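PDB 6N1L: fibronectin-binding protein BBK32 from Borrelia burgdorferi, which binds fibronectin and, through the domain modelled here, blocks the classical complement pathway, probably by binding the protease C1r. Local coordinates for residues Leu13-Lys17 / Gln144-Asp148; Ile27-Tyr31 / Ile133-Arg137; Thr65-Leu69 / Glu124-Ala128; Leu76-Gln81 / Ile105-Lys110. All coordinates share one frame; numbering follows the deposited sequence.

Interaction 1: residues Leu13-Lys17 / Gln144-Asp148; sequences LEGVK and QGIID
The side-chain amide nitrogen of Gln144 works in two directions: one hydrogen bond goes across to the backbone carbonyl of Lys17, and another reaches Asp21, one turn further along helix 9-44. The first spans 3.1 Å from Gln144 NE2 to Lys17 O, with an N-H...O angle of 147°. It arrives in the carbonyl plane on a lone pair, while the oxygen lies tilted from the plane of the Gln144 amide. A bend at chi2 (-71°) turns that amide back against helix 9-44, where Gln144 OE1 rests 3.5 Å from Lys17 CA; the contact buries this oxygen, and no polar partner for it is found in the model. Lys17 crosses Gln144 at about a right angle, its CG before the outer end of the amide, 3.7 Å from Gln144 NE2 and as near to Gln144 OE1. Further out, the methylenes of Lys17 brush the side-chain carboxylate of Asp148, with Asp148 OD1 3.3 Å from Lys17 CD, but the ammonium turns away: Lys17 NZ stays 5.4 Å from Asp148 OD1, so the pair falls short of a salt bridge. This is where the first and last helices of an all-helical bundle meet near the chain ends, at the surface. Next to these polar groups sits Ile147. Its CD1 reaches Val16 CG1 at 4.0 Å and also lies near the carbonyl oxygen of Leu13, while Leu13 CD2 slides past Ile147 CB in the opposite direction at 4.2 Å. Phe90, in the loop between helices 66-87 and 93-117, touches both Leu13 and Val16, and Ala98 of helix 93-117 packs on Ile147.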
# COMPACT_ATOMS: atom_id res chain seq x y z
N LEU A 13 4.15 -20.93 -7.44
CA LEU A 13 4.24 -20.59 -6.02
C LEU A 13 5.33 -19.54 -5.78
O LEU A 13 5.15 -18.62 -4.97
CB LEU A 13 4.49 -21.85 -5.20
CG LEU A 13 3.34 -22.86 -5.15
CD1 LEU A 13 3.84 -24.24 -4.79
CD2 LEU A 13 2.26 -22.40 -4.18
N GLU A 14 6.46 -19.66 -6.48
CA GLU A 14 7.53 -18.68 -6.36
C GLU A 14 7.10 -17.32 -6.88
O GLU A 14 7.36 -16.29 -6.24
CB GLU A 14 8.77 -19.17 -7.12
CG GLU A 14 9.51 -20.32 -6.46
CD GLU A 14 9.48 -20.24 -4.94
OE1 GLU A 14 8.64 -20.94 -4.33
OE2 GLU A 14 10.28 -19.47 -4.37
N GLY A 15 6.45 -17.29 -8.04
CA GLY A 15 5.96 -16.04 -8.59
C GLY A 15 4.98 -15.33 -7.67
O GLY A 15 5.03 -14.11 -7.50
N VAL A 16 4.07 -16.09 -7.05
CA VAL A 16 3.11 -15.46 -6.14
C VAL A 16 3.82 -14.94 -4.90
O VAL A 16 3.57 -13.81 -4.44
CB VAL A 16 1.98 -16.44 -5.80
CG1 VAL A 16 1.21 -15.97 -4.57
CG2 VAL A 16 1.05 -16.58 -7.00
N LYS A 17 4.76 -15.72 -4.36
CA LYS A 17 5.50 -15.29 -3.18
C LYS A 17 6.28 -14.01 -3.45
O LYS A 17 6.29 -13.10 -2.62
CB LYS A 17 6.44 -16.41 -2.72
CG LYS A 17 7.28 -16.03 -1.51
CD LYS A 17 8.62 -16.75 -1.50
CE LYS A 17 9.67 -15.96 -0.73
NZ LYS A 17 10.96 -15.94 -1.45
N GLN A 144 1.12 -15.35 2.56
CA GLN A 144 2.46 -15.92 2.50
C GLN A 144 2.57 -17.18 3.34
O GLN A 144 3.25 -18.13 2.94
CB GLN A 144 3.49 -14.88 2.95
CG GLN A 144 3.67 -13.73 1.97
CD GLN A 144 4.38 -14.14 0.68
OE1 GLN A 144 4.01 -15.13 0.03
NE2 GLN A 144 5.40 -13.39 0.30
N GLY A 145 1.90 -17.22 4.49
CA GLY A 145 1.95 -18.42 5.31
C GLY A 145 1.16 -19.57 4.72
O GLY A 145 1.55 -20.74 4.85
N ILE A 146 0.03 -19.26 4.07
CA ILE A 146 -0.86 -20.28 3.54
C ILE A 146 -0.18 -21.10 2.44
O ILE A 146 -0.51 -22.28 2.25
CB ILE A 146 -2.16 -19.61 3.04
CG1 ILE A 146 -3.01 -19.19 4.24
CG2 ILE A 146 -2.95 -20.53 2.12
CD1 ILE A 146 -4.31 -18.50 3.87
N ILE A 147 0.77 -20.51 1.72
CA ILE A 147 1.41 -21.20 0.61
C ILE A 147 2.85 -21.61 0.89
O ILE A 147 3.36 -22.51 0.21
CB ILE A 147 1.36 -20.34 -0.68
CG1 ILE A 147 2.09 -19.02 -0.46
CG2 ILE A 147 -0.07 -20.11 -1.11
CD1 ILE A 147 2.60 -18.39 -1.73
N ASP A 148 3.53 -20.98 1.85
CA ASP A 148 4.91 -21.34 2.14
C ASP A 148 5.07 -21.75 3.60
O ASP A 148 4.96 -20.92 4.51
CB ASP A 148 5.86 -20.17 1.83
CG ASP A 148 6.00 -19.92 0.33
OD1 ASP A 148 6.85 -19.08 -0.05
OD2 ASP A 148 5.28 -20.56 -0.47

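Interaction 2: residues Ile27-Tyr31 / Ile133-Arg137; sequences ITKIY and ILLMR
Ile27 pushes both of its branches into helix 122-147. Its CG2 methyl lies 3.4 Å from the backbone oxygen of Ile133 (Ile133 O) and also covers CB of that residue, whereas the longer branch ends over the next turn, with Ile27 CD1 3.9 Å from Met136 CG. Met136 crosses this branch at about a right angle. Ile133 answers from the other helix: with chi1 at 64°, its CG1 stands between the backbone N and the carbonyl carbon, and the chain extends to put Ile133 CD1 3.7 Å from Ile30 CG2. The two segments run antiparallel, their axes 10.1 Å apart at closest approach and crossing at -153°, as neighbouring helices do in an up-and-down bundle. Leu76 and Phe73 of helix 66-87, together with Leu112 and Ile109 of helix 93-117, close over the inner side of this apolar layer. Toward the outer side the contact turns polar. Arg137 lays its aliphatic part along Ile27, bends at chi3, and directs its NH1 to the hydroxyl of Thr28. That bond, 3.0 Å from Arg137 NH1 to Thr28 OG1, has an N-H...O angle of 156° and lies almost in the guanidinium plane. Thr28 OG1 is also hydrogen-bonded to the carbonyl of Ile24 one turn back, which ties the hydroxyl to its own helix as well. At the other end Leu134 covers one face of the Tyr31 ring: Leu134 CD2 sits 4.1 Å from the ring centroid in a CH-pi contact, while its other methyl, CD1, touches the ring atom CE1.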
# COMPACT_ATOMS: atom_id res chain seq x y z
N ILE A 27 3.16 -1.43 0.42
CA ILE A 27 2.30 -0.90 1.48
C ILE A 27 3.15 -0.23 2.55
O ILE A 27 2.82 0.86 3.03
CB ILE A 27 1.41 -2.00 2.07
CG1 ILE A 27 0.40 -2.42 1.01
CG2 ILE A 27 0.72 -1.47 3.34
CD1 ILE A 27 -0.51 -3.61 1.41
N THR A 28 4.25 -0.86 2.95
CA THR A 28 5.09 -0.26 3.99
C THR A 28 5.63 1.08 3.51
O THR A 28 5.67 2.05 4.28
CB THR A 28 6.22 -1.21 4.38
OG1 THR A 28 5.66 -2.45 4.85
CG2 THR A 28 7.08 -0.62 5.48
N LYS A 29 5.99 1.17 2.22
CA LYS A 29 6.46 2.43 1.65
C LYS A 29 5.38 3.51 1.73
O LYS A 29 5.67 4.66 2.09
CB LYS A 29 6.90 2.21 0.21
CG LYS A 29 7.45 3.45 -0.48
CD LYS A 29 7.67 3.17 -1.96
CE LYS A 29 8.24 4.39 -2.68
NZ LYS A 29 8.35 4.16 -4.15
N ILE A 30 4.14 3.15 1.40
CA ILE A 30 3.04 4.11 1.47
C ILE A 30 2.82 4.56 2.91
O ILE A 30 2.63 5.74 3.19
CB ILE A 30 1.75 3.52 0.88
CG1 ILE A 30 1.89 3.27 -0.63
CG2 ILE A 30 0.59 4.47 1.10
CD1 ILE A 30 0.78 2.34 -1.21
N TYR A 31 2.82 3.60 3.86
CA TYR A 31 2.57 3.97 5.25
C TYR A 31 3.70 4.84 5.80
O TYR A 31 3.45 5.80 6.54
CB TYR A 31 2.38 2.71 6.11
CG TYR A 31 2.07 3.04 7.54
CD1 TYR A 31 0.85 3.59 7.89
CD2 TYR A 31 3.00 2.81 8.54
CE1 TYR A 31 0.57 3.93 9.20
CE2 TYR A 31 2.72 3.12 9.85
CZ TYR A 31 1.50 3.68 10.18
OH TYR A 31 1.24 3.99 11.50
N ILE A 133 -4.90 -0.19 4.27
CA ILE A 133 -3.67 -0.80 3.79
C ILE A 133 -2.94 -1.51 4.92
O ILE A 133 -2.24 -2.51 4.68
CB ILE A 133 -2.75 0.21 3.07
CG1 ILE A 133 -2.27 1.30 4.02
CG2 ILE A 133 -3.47 0.79 1.85
CD1 ILE A 133 -1.11 2.15 3.45
N LEU A 134 -3.07 -1.04 6.16
CA LEU A 134 -2.43 -1.74 7.26
C LEU A 134 -3.06 -3.12 7.44
O LEU A 134 -2.35 -4.11 7.65
CB LEU A 134 -2.54 -0.93 8.55
CG LEU A 134 -1.59 0.28 8.70
CD1 LEU A 134 -1.95 1.01 9.99
CD2 LEU A 134 -0.16 -0.22 8.72
N LEU A 135 -4.39 -3.20 7.33
CA LEU A 135 -5.05 -4.49 7.42
C LEU A 135 -4.69 -5.38 6.23
O LEU A 135 -4.50 -6.60 6.39
CB LEU A 135 -6.56 -4.28 7.52
CG LEU A 135 -7.00 -3.70 8.86
CD1 LEU A 135 -8.43 -3.18 8.85
CD2 LEU A 135 -6.81 -4.75 9.96
N MET A 136 -4.63 -4.79 5.04
CA MET A 136 -4.26 -5.51 3.83
C MET A 136 -2.86 -6.12 3.94
O MET A 136 -2.64 -7.26 3.53
CB MET A 136 -4.35 -4.55 2.65
CG MET A 136 -4.04 -5.16 1.30
SD MET A 136 -4.21 -3.92 0.01
CE MET A 136 -5.97 -3.59 0.09
N ARG A 137 -1.90 -5.36 4.49
CA ARG A 137 -0.56 -5.93 4.67
C ARG A 137 -0.60 -7.16 5.56
O ARG A 137 0.09 -8.15 5.30
CB ARG A 137 0.38 -4.87 5.26
CG ARG A 137 1.82 -5.32 5.37
CD ARG A 137 2.72 -4.16 5.84
NE ARG A 137 2.33 -3.68 7.16
CZ ARG A 137 2.95 -2.71 7.83
NH1 ARG A 137 3.99 -2.09 7.31
NH2 ARG A 137 2.52 -2.36 9.03

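Interaction 3: residues Thr65-Leu69 / Glu124-Ala128; sequences TKEDL and EAYKA
One face of the Tyr126 ring is covered by Leu69, whose CD2 methyl stands over the ring centre, 4.1 Å from the centroid and 9° off the normal, a clear CH-pi contact. The second methyl reaches the ring as well, with Leu69 CD1 3.6 Å from Tyr126 CE1. Having CG anti to the backbone N (chi1 174°) carries both branches of the leucine to the ring. At the edge, in the ring plane, a water lies 2.6 Å from Tyr126 OH and donates to the backbone oxygen of Thr65; a second water links the same hydroxyl to Asp68 OD2. The hydroxyl therefore reaches Thr65 and Asp68 through water, since Asp68 OD2 itself remains 4.2 Å from Tyr126 OH. Thr65 is the N-cap of helix 66-87: its OG1 accepts from Asp68 N at 2.9 Å. Beside the ring, Ala125 CB packs against Leu69 CD2 at 4.1 Å. Lys66 extends past Ala125 and gives its ammonium to the carbonyl of Ile116, near the end of helix 93-117. Helix 9-44 completes the surroundings, with Ile30 against Leu69 and Thr33, Tyr34 and Phe37 against Tyr126.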
# COMPACT_ATOMS: atom_id res chain seq x y z
N THR A 65 3.26 14.57 -3.02
CA THR A 65 2.36 14.69 -4.16
C THR A 65 1.31 13.59 -4.16
O THR A 65 1.56 12.45 -3.74
CB THR A 65 3.12 14.65 -5.50
OG1 THR A 65 3.76 13.38 -5.68
CG2 THR A 65 4.18 15.74 -5.54
N LYS A 66 0.12 13.94 -4.66
CA LYS A 66 -0.90 12.94 -4.96
C LYS A 66 -0.45 12.00 -6.07
O LYS A 66 -0.80 10.82 -6.06
CB LYS A 66 -2.21 13.61 -5.34
CG LYS A 66 -3.32 12.63 -5.67
CD LYS A 66 -4.66 13.31 -5.65
CE LYS A 66 -5.63 12.52 -4.81
NZ LYS A 66 -6.79 13.35 -4.42
N GLU A 67 0.33 12.52 -7.03
CA GLU A 67 0.90 11.67 -8.07
C GLU A 67 1.73 10.54 -7.48
O GLU A 67 1.64 9.39 -7.92
CB GLU A 67 1.75 12.51 -9.02
CG GLU A 67 0.94 13.40 -9.97
CD GLU A 67 0.57 14.75 -9.37
OE1 GLU A 67 0.79 14.97 -8.15
OE2 GLU A 67 0.06 15.61 -10.13
N ASP A 68 2.55 10.85 -6.47
CA ASP A 68 3.39 9.83 -5.85
C ASP A 68 2.55 8.78 -5.14
O ASP A 68 2.85 7.58 -5.19
CB ASP A 68 4.38 10.48 -4.89
CG ASP A 68 5.18 9.49 -4.08
OD1 ASP A 68 6.00 8.75 -4.67
OD2 ASP A 68 4.99 9.45 -2.84
N LEU A 69 1.50 9.22 -4.44
CA LEU A 69 0.59 8.27 -3.80
C LEU A 69 -0.09 7.39 -4.84
O LEU A 69 -0.22 6.17 -4.66
CB LEU A 69 -0.44 9.01 -2.95
CG LEU A 69 -1.57 8.18 -2.31
CD1 LEU A 69 -0.98 7.13 -1.38
CD2 LEU A 69 -2.59 9.03 -1.57
N GLU A 124 -5.89 14.22 3.54
CA GLU A 124 -7.16 13.53 3.67
C GLU A 124 -7.19 12.25 2.85
O GLU A 124 -7.83 11.28 3.25
CB GLU A 124 -8.31 14.45 3.26
CG GLU A 124 -8.51 15.65 4.18
CD GLU A 124 -8.83 15.23 5.59
OE1 GLU A 124 -9.78 14.42 5.77
OE2 GLU A 124 -8.14 15.69 6.52
N ALA A 125 -6.54 12.26 1.68
CA ALA A 125 -6.48 11.05 0.86
C ALA A 125 -5.74 9.93 1.59
O ALA A 125 -6.22 8.79 1.66
CB ALA A 125 -5.81 11.37 -0.48
N TYR A 126 -4.58 10.25 2.16
CA TYR A 126 -3.85 9.28 2.99
C TYR A 126 -4.72 8.80 4.14
O TYR A 126 -4.85 7.59 4.37
CB TYR A 126 -2.55 9.90 3.52
CG TYR A 126 -1.37 9.80 2.59
CD1 TYR A 126 -0.62 8.63 2.48
CD2 TYR A 126 -0.98 10.89 1.81
CE1 TYR A 126 0.46 8.54 1.64
CE2 TYR A 126 0.10 10.82 0.96
CZ TYR A 126 0.83 9.64 0.86
OH TYR A 126 1.89 9.57 0.02
N LYS A 127 -5.36 9.73 4.87
CA LYS A 127 -6.20 9.34 6.00
C LYS A 127 -7.32 8.39 5.57
O LYS A 127 -7.71 7.50 6.34
CB LYS A 127 -6.80 10.58 6.67
CG LYS A 127 -5.99 11.06 7.87
CD LYS A 127 -6.89 11.82 8.84
CE LYS A 127 -7.33 13.16 8.27
NZ LYS A 127 -8.61 13.64 8.88
N ALA A 128 -7.83 8.55 4.35
CA ALA A 128 -8.87 7.65 3.88
C ALA A 128 -8.40 6.21 3.69
O ALA A 128 -9.25 5.31 3.68
CB ALA A 128 -9.44 8.19 2.56
O HOH W 1 2.70 11.61 -1.33
O HOH W 2 3.07 7.39 -1.19

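Interaction 4: residues Leu76-Gln81 / Ile105-Lys110; sequences LLNYIQ and IEAEIK
Segments 76-81 and 105-110 run antiparallel, their axes 9.7 Å apart at closest approach and crossing at -160°, with Leu77 facing Ile109 and Ile80 facing Glu106. Ile109 is gripped by three side chains. Its CD1 methyl fits between Leu76 and Ile80, lying 3.6 Å from Ile80 CG1 and 3.7 Å from Leu76 CG, while Ile109 CG2 meets Leu77 CD1 at 3.8 Å. Leu77 then continues along the groove to Glu106, laying the same CD1 against the CG methylene. Ile80 places its CG2 over the backbone nitrogen and CB of Glu106, and Ile80 CG2 also touches Ile105 CG2 at 4.1 Å. These residues form one layer of a helical bundle in which helices 66-87 and 93-117 make a hairpin: Ala23 of helix 9-44 packs on Leu76 and Ile80, and Leu140 of helix 122-147 on Ile80 and Ile105. Away from that interior the contact ends in a polar group. Glu106, with CG anti to the backbone N (chi1 -176°) and the rest of its chain extended, carries its carboxylate out to Gln81. The hydrogen bond from Gln81 NE2 to Glu106 OE2 measures 3.2 Å and uses the anti lone pair of the oxygen; amide and carboxylate planes stand 85° apart. The same oxygen takes Lys110 NZ from one turn along its own helix, a salt bridge of 3.2 Å whose hydrogen bond is weak. Two donors thus share Glu106 OE2, and the positive charge would be expected to favour the ionised carboxylate. Lys110 CE passes 3.7 Å from Gln81 NE2 on its way.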
# COMPACT_ATOMS: atom_id res chain seq x y z
N LEU A 76 1.27 -1.14 -6.23
CA LEU A 76 0.63 -2.14 -5.37
C LEU A 76 -0.39 -2.97 -6.15
O LEU A 76 -0.39 -4.21 -6.06
CB LEU A 76 -0.03 -1.44 -4.18
CG LEU A 76 -0.90 -2.30 -3.25
CD1 LEU A 76 -0.11 -3.45 -2.65
CD2 LEU A 76 -1.44 -1.41 -2.13
N LEU A 77 -1.29 -2.32 -6.88
CA LEU A 77 -2.28 -3.04 -7.67
C LEU A 77 -1.61 -4.00 -8.65
O LEU A 77 -2.00 -5.17 -8.76
CB LEU A 77 -3.17 -2.05 -8.42
CG LEU A 77 -4.34 -2.62 -9.23
CD1 LEU A 77 -5.24 -3.53 -8.36
CD2 LEU A 77 -5.14 -1.52 -9.90
N ASN A 78 -0.60 -3.51 -9.37
CA ASN A 78 0.06 -4.36 -10.36
C ASN A 78 0.66 -5.61 -9.73
O ASN A 78 0.53 -6.71 -10.28
CB ASN A 78 1.12 -3.56 -11.12
CG ASN A 78 0.52 -2.55 -12.07
OD1 ASN A 78 -0.67 -2.61 -12.39
ND2 ASN A 78 1.35 -1.61 -12.55
N TYR A 79 1.33 -5.47 -8.58
CA TYR A 79 1.89 -6.64 -7.92
C TYR A 79 0.79 -7.64 -7.56
O TYR A 79 0.96 -8.85 -7.74
CB TYR A 79 2.66 -6.23 -6.66
CG TYR A 79 4.08 -5.73 -6.92
CD1 TYR A 79 4.93 -6.42 -7.79
CD2 TYR A 79 4.56 -4.58 -6.30
CE1 TYR A 79 6.23 -5.96 -8.02
CE2 TYR A 79 5.84 -4.13 -6.53
CZ TYR A 79 6.67 -4.82 -7.39
OH TYR A 79 7.95 -4.36 -7.61
N ILE A 80 -0.35 -7.15 -7.06
CA ILE A 80 -1.43 -8.07 -6.69
C ILE A 80 -2.09 -8.67 -7.93
O ILE A 80 -2.49 -9.84 -7.93
CB ILE A 80 -2.46 -7.35 -5.79
CG1 ILE A 80 -1.81 -6.95 -4.46
CG2 ILE A 80 -3.70 -8.23 -5.53
CD1 ILE A 80 -1.17 -8.10 -3.74
N GLN A 81 -2.20 -7.89 -9.01
CA GLN A 81 -2.85 -8.41 -10.21
C GLN A 81 -2.01 -9.52 -10.84
O GLN A 81 -2.57 -10.51 -11.32
CB GLN A 81 -3.11 -7.29 -11.21
CG GLN A 81 -4.21 -6.35 -10.76
CD GLN A 81 -4.58 -5.32 -11.80
OE1 GLN A 81 -3.71 -4.82 -12.52
NE2 GLN A 81 -5.86 -4.99 -11.89
N ILE A 105 -8.37 -8.95 -2.14
CA ILE A 105 -7.48 -7.81 -1.92
C ILE A 105 -7.37 -6.95 -3.17
O ILE A 105 -7.35 -5.72 -3.09
CB ILE A 105 -6.11 -8.33 -1.46
CG1 ILE A 105 -6.19 -8.79 0.00
CG2 ILE A 105 -4.99 -7.29 -1.70
CD1 ILE A 105 -5.08 -9.71 0.41
N GLU A 106 -7.30 -7.58 -4.34
CA GLU A 106 -7.32 -6.82 -5.59
C GLU A 106 -8.52 -5.90 -5.65
O GLU A 106 -8.39 -4.71 -5.97
CB GLU A 106 -7.32 -7.77 -6.80
CG GLU A 106 -7.25 -7.03 -8.13
CD GLU A 106 -7.53 -7.92 -9.34
OE1 GLU A 106 -7.88 -9.11 -9.14
OE2 GLU A 106 -7.41 -7.43 -10.48
N ALA A 107 -9.72 -6.42 -5.34
CA ALA A 107 -10.92 -5.59 -5.40
C ALA A 107 -10.85 -4.44 -4.40
O ALA A 107 -11.24 -3.30 -4.71
CB ALA A 107 -12.16 -6.45 -5.16
N GLU A 108 -10.34 -4.70 -3.19
CA GLU A 108 -10.19 -3.64 -2.20
C GLU A 108 -9.24 -2.55 -2.67
O GLU A 108 -9.49 -1.36 -2.46
CB GLU A 108 -9.72 -4.22 -0.86
CG GLU A 108 -9.37 -3.18 0.24
CD GLU A 108 -10.59 -2.48 0.85
OE1 GLU A 108 -11.72 -2.93 0.60
OE2 GLU A 108 -10.40 -1.48 1.60
N ILE A 109 -8.13 -2.94 -3.32
CA ILE A 109 -7.18 -1.94 -3.81
C ILE A 109 -7.86 -1.01 -4.81
O ILE A 109 -7.65 0.21 -4.80
CB ILE A 109 -5.94 -2.62 -4.43
CG1 ILE A 109 -5.15 -3.35 -3.35
CG2 ILE A 109 -5.01 -1.59 -5.08
CD1 ILE A 109 -4.03 -4.19 -3.88
N LYS A 110 -8.72 -1.57 -5.66
CA LYS A 110 -9.42 -0.73 -6.62
C LYS A 110 -10.35 0.25 -5.92
O LYS A 110 -10.47 1.41 -6.33
CB LYS A 110 -10.19 -1.60 -7.62
CG LYS A 110 -9.27 -2.29 -8.62
CD LYS A 110 -10.05 -3.18 -9.58
CE LYS A 110 -9.11 -4.11 -10.33
NZ LYS A 110 -9.79 -5.38 -10.72

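How the interactions relate
Starting at the N terminus, helix 9-44 opens the two widest loops: 13-17 closes with the chain end at 144-148 in interaction 1, and 27-31 closes with 133-137 in interaction 2. Within these, 65-69 meets 124-128 in interaction 3, and the hairpin of interaction 4, 76-81 with 105-110, is innermost. All four nest; none cross. Interactions 1 and 2 join the first and last helices at points about 19 Å apart between centres. Interaction 2 touches both inner contacts: Ile30 packs on Leu69 and Tyr126 of interaction 3, while Ile27 and Met136 reach Leu76, Ile105 and Ile109 of interaction 4. Interaction 1 touches none of the others. Interactions 1 and 3 lie on opposite sides of the chain's centre.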